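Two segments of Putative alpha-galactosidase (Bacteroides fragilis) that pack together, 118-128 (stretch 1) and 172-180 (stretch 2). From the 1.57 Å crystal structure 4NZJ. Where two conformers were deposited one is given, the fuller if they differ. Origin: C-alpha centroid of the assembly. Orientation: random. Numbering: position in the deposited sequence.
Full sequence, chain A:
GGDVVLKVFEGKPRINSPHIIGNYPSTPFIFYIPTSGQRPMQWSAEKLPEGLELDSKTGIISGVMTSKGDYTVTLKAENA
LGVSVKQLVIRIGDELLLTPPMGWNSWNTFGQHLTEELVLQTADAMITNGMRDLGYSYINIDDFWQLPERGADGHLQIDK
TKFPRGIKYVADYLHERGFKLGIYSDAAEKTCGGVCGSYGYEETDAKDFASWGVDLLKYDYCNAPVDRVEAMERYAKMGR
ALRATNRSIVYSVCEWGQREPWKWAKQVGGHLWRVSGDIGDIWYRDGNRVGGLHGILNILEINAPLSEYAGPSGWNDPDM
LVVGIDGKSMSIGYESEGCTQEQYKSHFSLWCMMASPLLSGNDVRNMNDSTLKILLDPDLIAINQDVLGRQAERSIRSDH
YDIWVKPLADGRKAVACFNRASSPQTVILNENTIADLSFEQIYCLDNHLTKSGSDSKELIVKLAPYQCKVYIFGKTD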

ATOM      1  N   LEU A 118     -11.772   0.462  18.690  1.00 20.16           N
ATOM      2  CA  LEU A 118     -11.964  -0.083  17.354  1.00 20.16           C
ATOM      3  C   LEU A 118     -10.675  -0.118  16.522  1.00 19.60           C
ATOM      4  O   LEU A 118     -10.484  -1.030  15.715  1.00 20.23           O
ATOM      5  CB  LEU A 118     -13.086   0.681  16.636  1.00 20.69           C
ATOM      6  CG  LEU A 118     -14.446   0.505  17.322  1.00 22.31           C
ATOM      7  CD1 LEU A 118     -15.466   1.502  16.787  1.00 22.40           C
ATOM      8  CD2 LEU A 118     -14.974  -0.917  17.189  1.00 23.54           C
ATOM      9  N   VAL A 119      -9.783   0.852  16.712  1.00 18.56           N
ATOM     10  CA  VAL A 119      -8.474   0.794  16.070  1.00 18.10           C
ATOM     11  C   VAL A 119      -7.684  -0.418  16.602  1.00 18.99           C
ATOM     12  O   VAL A 119      -7.058  -1.143  15.829  1.00 19.98           O
ATOM     13  CB  VAL A 119      -7.648   2.072  16.303  1.00 18.90           C
ATOM     14  CG1 VAL A 119      -6.258   1.937  15.699  1.00 20.42           C
ATOM     15  CG2 VAL A 119      -8.354   3.280  15.702  1.00 18.88           C
ATOM     16  N   LEU A 120      -7.703  -0.611  17.916  1.00 19.81           N
ATOM     17  CA  LEU A 120      -6.967  -1.709  18.546  1.00 20.63           C
ATOM     18  C   LEU A 120      -7.505  -3.064  18.094  1.00 20.65           C
ATOM     19  O   LEU A 120      -6.730  -3.983  17.818  1.00 20.26           O
ATOM     20  CB  LEU A 120      -7.009  -1.599  20.071  1.00 22.73           C
ATOM     21  CG  LEU A 120      -5.892  -0.789  20.737  1.00 27.02           C
ATOM     22  CD1 LEU A 120      -5.538   0.478  19.981  1.00 26.73           C
ATOM     23  CD2 LEU A 120      -6.242  -0.486  22.185  1.00 28.35           C
ATOM     24  N   GLN A 121      -8.828  -3.180  17.998  1.00 19.80           N
ATOM     25  CA  GLN A 121      -9.451  -4.400  17.470  1.00 20.17           C
ATOM     26  C   GLN A 121      -9.005  -4.674  16.039  1.00 20.29           C
ATOM     27  O   GLN A 121      -8.789  -5.820  15.651  1.00 19.99           O
ATOM     28  CB  GLN A 121     -10.972  -4.285  17.490  1.00 21.45           C
ATOM     29  CG  GLN A 121     -11.609  -4.456  18.850  1.00 24.91           C
ATOM     30  CD  GLN A 121     -13.121  -4.399  18.782  1.00 27.18           C
ATOM     31  OE1 GLN A 121     -13.717  -4.575  17.717  1.00 27.57           O
ATOM     32  NE2 GLN A 121     -13.752  -4.159  19.922  1.00 29.54           N
ATOM     33  N   THR A 122      -8.895  -3.616  15.251  1.00 19.61           N
ATOM     34  CA  THR A 122      -8.447  -3.738  13.878  1.00 18.98           C
ATOM     35  C   THR A 122      -7.000  -4.237  13.809  1.00 19.11           C
ATOM     36  O   THR A 122      -6.706  -5.162  13.049  1.00 18.34           O
ATOM     37  CB  THR A 122      -8.624  -2.405  13.131  1.00 19.88           C
ATOM     38  OG1 THR A 122     -10.024  -2.110  13.042  1.00 19.50           O
ATOM     39  CG2 THR A 122      -8.020  -2.470  11.741  1.00 20.48           C
ATOM     40  N   ALA A 123      -6.112  -3.640  14.602  1.00 18.79           N
ATOM     41  CA  ALA A 123      -4.725  -4.111  14.709  1.00 18.60           C
ATOM     42  C   ALA A 123      -4.662  -5.592  15.116  1.00 18.15           C
ATOM     43  O   ALA A 123      -3.937  -6.380  14.505  1.00 18.74           O
ATOM     44  CB  ALA A 123      -3.948  -3.258  15.702  1.00 18.41           C
ATOM     45  N   ASP A 124      -5.426  -5.969  16.136  1.00 19.06           N
ATOM     46  CA  ASP A 124      -5.444  -7.357  16.608  1.00 21.02           C
ATOM     47  C   ASP A 124      -5.868  -8.316  15.489  1.00 20.55           C
ATOM     48  O   ASP A 124      -5.292  -9.396  15.327  1.00 21.39           O
ATOM     49  CB  ASP A 124      -6.413  -7.509  17.781  1.00 21.48           C
ATOM     50  CG  ASP A 124      -5.924  -6.834  19.059  1.00 24.01           C
ATOM     51  OD1 ASP A 124      -4.764  -6.385  19.124  1.00 24.31           O
ATOM     52  OD2 ASP A 124      -6.721  -6.768  20.023  1.00 27.24           O
ATOM     53  N   ALA A 125      -6.875  -7.911  14.718  1.00 19.57           N
ATOM     54  CA  ALA A 125      -7.388  -8.745  13.633  1.00 19.21           C
ATOM     55  C   ALA A 125      -6.367  -8.907  12.510  1.00 18.48           C
ATOM     56  O   ALA A 125      -6.260  -9.977  11.917  1.00 20.00           O
ATOM     57  CB  ALA A 125      -8.685  -8.170  13.086  1.00 20.37           C
HETATM   58  N   MSE A 126      -5.614  -7.848  12.228  1.00 18.09           N
HETATM   59  CA  MSE A 126      -4.589  -7.896  11.179  1.00 18.68           C
HETATM   60  C   MSE A 126      -3.456  -8.823  11.562  1.00 20.19           C
HETATM   61  O   MSE A 126      -2.814  -9.427  10.693  1.00 19.73           O
HETATM   62  CB  MSE A 126      -4.091  -6.487  10.872  1.00 19.29           C
HETATM   63  CG  MSE A 126      -5.156  -5.749  10.070  1.00 19.72           C
HETATM   64 SE   MSE A 126      -4.780  -3.825   9.900  0.75 19.65          SE
HETATM   65  CE  MSE A 126      -3.258  -3.910   8.661  1.00 19.95           C
ATOM     66  N   ILE A 127      -3.205  -8.968  12.858  1.00 20.79           N
ATOM     67  CA  ILE A 127      -2.230  -9.951  13.332  1.00 21.59           C
ATOM     68  C   ILE A 127      -2.734 -11.370  13.093  1.00 22.52           C
ATOM     69  O   ILE A 127      -2.006 -12.219  12.572  1.00 25.15           O
ATOM     70  CB  ILE A 127      -1.904  -9.751  14.826  1.00 22.20           C
ATOM     71  CG1 ILE A 127      -1.188  -8.411  15.027  1.00 22.02           C
ATOM     72  CG2 ILE A 127      -1.051 -10.901  15.361  1.00 24.20           C
ATOM     73  CD1 ILE A 127      -0.997  -8.035  16.474  1.00 23.77           C
ATOM     74  N   THR A 128      -3.980 -11.629  13.472  1.00 21.37           N
ATOM     75  CA  THR A 128      -4.508 -12.990  13.452  1.00 22.48           C
ATOM     76  C   THR A 128      -5.083 -13.429  12.104  1.00 22.72           C
ATOM     77  O   THR A 128      -5.241 -14.632  11.880  1.00 25.31           O
ATOM     78  CB  THR A 128      -5.564 -13.196  14.556  1.00 25.24           C
ATOM     79  OG1 THR A 128      -6.645 -12.280  14.368  1.00 26.45           O
ATOM     80  CG2 THR A 128      -4.947 -12.954  15.917  1.00 26.94           C
TER
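Stretch 2, residues 172-180: DYLHERGFK

Stretch 2 enters as helix and runs almost parallel to the helix of stretch 1: the angle between their N-to-C directions is 8°, and the axes approach to 10.5 Å. The register follows from the nearest CA atoms, Leu-120 to Tyr-173 at 7.5 Å and Ala-123 to Leu-174 at 6.9 Å. By Arg-177 the chain has left the helix, and Gly-178 (phi/psi 83/10) turns it toward Phe-179 and an extended Lys-180.

Tyr-173 covers the most surface, 81 Å². Its CB points toward stretch 1 and chi1 is t (-170°), which lays one ring face over Leu-120; CG of Leu-120 stands 3.6 Å from the Tyr-173 ring centroid, 9° off the normal, a CH-pi contact. At the ring edge, Tyr-173 OH donates a 2.6 Å hydrogen bond to Asp-124 OD1. The same OD1 accepts from a water at 2.8 Å, which in turn accepts from Arg-177 NE at 3.2 Å; the direct separation of Asp-124 OD1 and Arg-177 NE, 4.2 Å, is too long for a salt bridge.

Phe-179, with 78 Å² covered, serves the C-terminal half. Its CE2 lies 3.7 Å from Ile-127 CG1, at the ring edge, and 4.0 Å from Ala-123 CB, while its CZ lies 3.8 Å from Met-126 CB. Between the two rings, Leu-174 CD1 reaches Ala-123 CB at 4.0 Å.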

ATOM      1  N   ASP A 172       1.448   3.710  20.410  1.00 19.54           N
ATOM      2  CA  ASP A 172       2.286   2.811  21.203  1.00 20.29           C
ATOM      3  C   ASP A 172       1.832   1.358  21.059  1.00 20.44           C
ATOM      4  O   ASP A 172       2.659   0.457  20.898  1.00 20.98           O
ATOM      5  CB  ASP A 172       2.267   3.217  22.676  1.00 22.21           C
ATOM      6  CG  ASP A 172       3.051   4.498  22.957  1.00 23.50           C
ATOM      7  OD1 ASP A 172       3.790   4.979  22.081  1.00 24.84           O
ATOM      8  OD2 ASP A 172       2.935   5.021  24.082  1.00 28.08           O
ATOM      9  N   TYR A 173       0.522   1.138  21.117  1.00 19.06           N
ATOM     10  CA  TYR A 173      -0.048  -0.197  20.948  1.00 19.62           C
ATOM     11  C   TYR A 173       0.327  -0.775  19.588  1.00 18.71           C
ATOM     12  O   TYR A 173       0.740  -1.939  19.488  1.00 19.04           O
ATOM     13  CB  TYR A 173      -1.574  -0.142  21.104  1.00 20.16           C
ATOM     14  CG  TYR A 173      -2.257  -1.483  21.175  1.00 20.38           C
ATOM     15  CD1 TYR A 173      -2.598  -2.178  20.018  1.00 20.06           C
ATOM     16  CD2 TYR A 173      -2.589  -2.051  22.401  1.00 21.30           C
ATOM     17  CE1 TYR A 173      -3.237  -3.408  20.083  1.00 20.60           C
ATOM     18  CE2 TYR A 173      -3.228  -3.279  22.473  1.00 21.06           C
ATOM     19  CZ  TYR A 173      -3.557  -3.949  21.318  1.00 21.86           C
ATOM     20  OH  TYR A 173      -4.189  -5.168  21.400  1.00 22.88           O
ATOM     21  N   LEU A 174       0.184   0.047  18.553  1.00 17.06           N
ATOM     22  CA  LEU A 174       0.525  -0.357  17.188  1.00 17.39           C
ATOM     23  C   LEU A 174       2.017  -0.659  17.049  1.00 17.50           C
ATOM     24  O   LEU A 174       2.390  -1.696  16.518  1.00 18.13           O
ATOM     25  CB  LEU A 174       0.094   0.715  16.175  1.00 18.10           C
ATOM     26  CG  LEU A 174      -1.328   0.584  15.606  1.00 19.10           C
ATOM     27  CD1 LEU A 174      -2.364   0.239  16.662  1.00 20.93           C
ATOM     28  CD2 LEU A 174      -1.715   1.859  14.862  1.00 20.08           C
ATOM     29  N   HIS A 175       2.865   0.239  17.540  1.00 17.18           N
ATOM     30  CA  HIS A 175       4.319   0.075  17.395  1.00 18.41           C
ATOM     31  C   HIS A 175       4.840  -1.184  18.082  1.00 19.02           C
ATOM     32  O   HIS A 175       5.730  -1.857  17.559  1.00 19.37           O
ATOM     33  CB  HIS A 175       5.061   1.280  17.967  1.00 18.22           C
ATOM     34  CG  HIS A 175       4.847   2.544  17.200  1.00 18.93           C
ATOM     35  ND1 HIS A 175       5.038   3.786  17.762  1.00 19.62           N
ATOM     36  CD2 HIS A 175       4.433   2.764  15.930  1.00 19.47           C
ATOM     37  CE1 HIS A 175       4.764   4.719  16.868  1.00 19.39           C
ATOM     38  NE2 HIS A 175       4.396   4.127  15.746  1.00 20.57           N
ATOM     39  N   GLU A 176       4.269  -1.505  19.239  1.00 20.53           N
ATOM     40  CA  GLU A 176       4.626  -2.722  19.973  0.50 22.54           C
ATOM     41  C   GLU A 176       4.373  -3.973  19.137  1.00 22.76           C
ATOM     42  O   GLU A 176       4.966  -5.020  19.387  1.00 23.44           O
ATOM     43  CB  GLU A 176       3.828  -2.814  21.279  0.50 25.02           C
ATOM     44  CG  GLU A 176       4.300  -1.868  22.371  0.50 27.91           C
ATOM     45  CD  GLU A 176       3.263  -1.669  23.464  0.50 31.42           C
ATOM     46  OE1 GLU A 176       2.320  -2.487  23.557  0.50 33.74           O
ATOM     47  OE2 GLU A 176       3.390  -0.689  24.230  0.50 34.70           O
ATOM     48  N   ARG A 177       3.484  -3.857  18.154  1.00 20.01           N
ATOM     49  CA  ARG A 177       3.090  -4.959  17.286  1.00 20.77           C
ATOM     50  C   ARG A 177       3.596  -4.804  15.845  1.00 20.28           C
ATOM     51  O   ARG A 177       3.235  -5.587  14.956  1.00 20.77           O
ATOM     52  CB  ARG A 177       1.566  -5.092  17.325  1.00 20.79           C
ATOM     53  CG  ARG A 177       1.079  -5.603  18.669  1.00 21.76           C
ATOM     54  CD  ARG A 177      -0.365  -5.242  18.959  1.00 21.94           C
ATOM     55  NE  ARG A 177      -0.755  -5.744  20.274  1.00 24.09           N
ATOM     56  CZ  ARG A 177      -0.424  -5.187  21.437  1.00 24.42           C
ATOM     57  NH1 ARG A 177       0.283  -4.063  21.491  1.00 24.25           N
ATOM     58  NH2 ARG A 177      -0.826  -5.750  22.568  1.00 26.74           N
ATOM     59  N   GLY A 178       4.446  -3.810  15.619  1.00 19.63           N
ATOM     60  CA  GLY A 178       5.074  -3.618  14.321  1.00 20.82           C
ATOM     61  C   GLY A 178       4.237  -2.857  13.309  1.00 18.98           C
ATOM     62  O   GLY A 178       4.592  -2.792  12.133  1.00 22.19           O
ATOM     63  N   PHE A 179       3.131  -2.268  13.754  1.00 17.75           N
ATOM     64  CA  PHE A 179       2.303  -1.453  12.879  1.00 17.84           C
ATOM     65  C   PHE A 179       2.730   0.004  12.929  1.00 18.75           C
ATOM     66  O   PHE A 179       3.323   0.462  13.906  1.00 18.79           O
ATOM     67  CB  PHE A 179       0.826  -1.539  13.277  1.00 17.24           C
ATOM     68  CG  PHE A 179       0.204  -2.895  13.059  1.00 18.33           C
ATOM     69  CD1 PHE A 179      -0.005  -3.384  11.782  1.00 17.98           C
ATOM     70  CD2 PHE A 179      -0.196  -3.669  14.139  1.00 18.16           C
ATOM     71  CE1 PHE A 179      -0.583  -4.628  11.582  1.00 19.45           C
ATOM     72  CE2 PHE A 179      -0.778  -4.908  13.944  1.00 18.97           C
ATOM     73  CZ  PHE A 179      -0.975  -5.385  12.663  1.00 18.78           C
ATOM     74  N   LYS A 180       2.388   0.708  11.857  1.00 18.56           N
ATOM     75  CA  LYS A 180       2.605   2.140  11.726  0.50 18.66           C
ATOM     76  C   LYS A 180       1.259   2.854  11.781  1.00 18.52           C
ATOM     77  O   LYS A 180       0.261   2.338  11.268  1.00 19.04           O
ATOM     78  CB  LYS A 180       3.294   2.441  10.400  0.50 20.46           C
ATOM     79  CG  LYS A 180       4.652   1.778  10.259  0.50 23.37           C
ATOM     80  CD  LYS A 180       5.698   2.784   9.822  0.50 26.17           C
ATOM     81  CE  LYS A 180       7.063   2.136   9.710  0.50 29.44           C
ATOM     82  NZ  LYS A 180       7.251   1.109  10.767  0.50 30.42           N
TER
HETATM   83  O   HOH W   1      -2.681  -8.184  19.574  1.00 38.64           O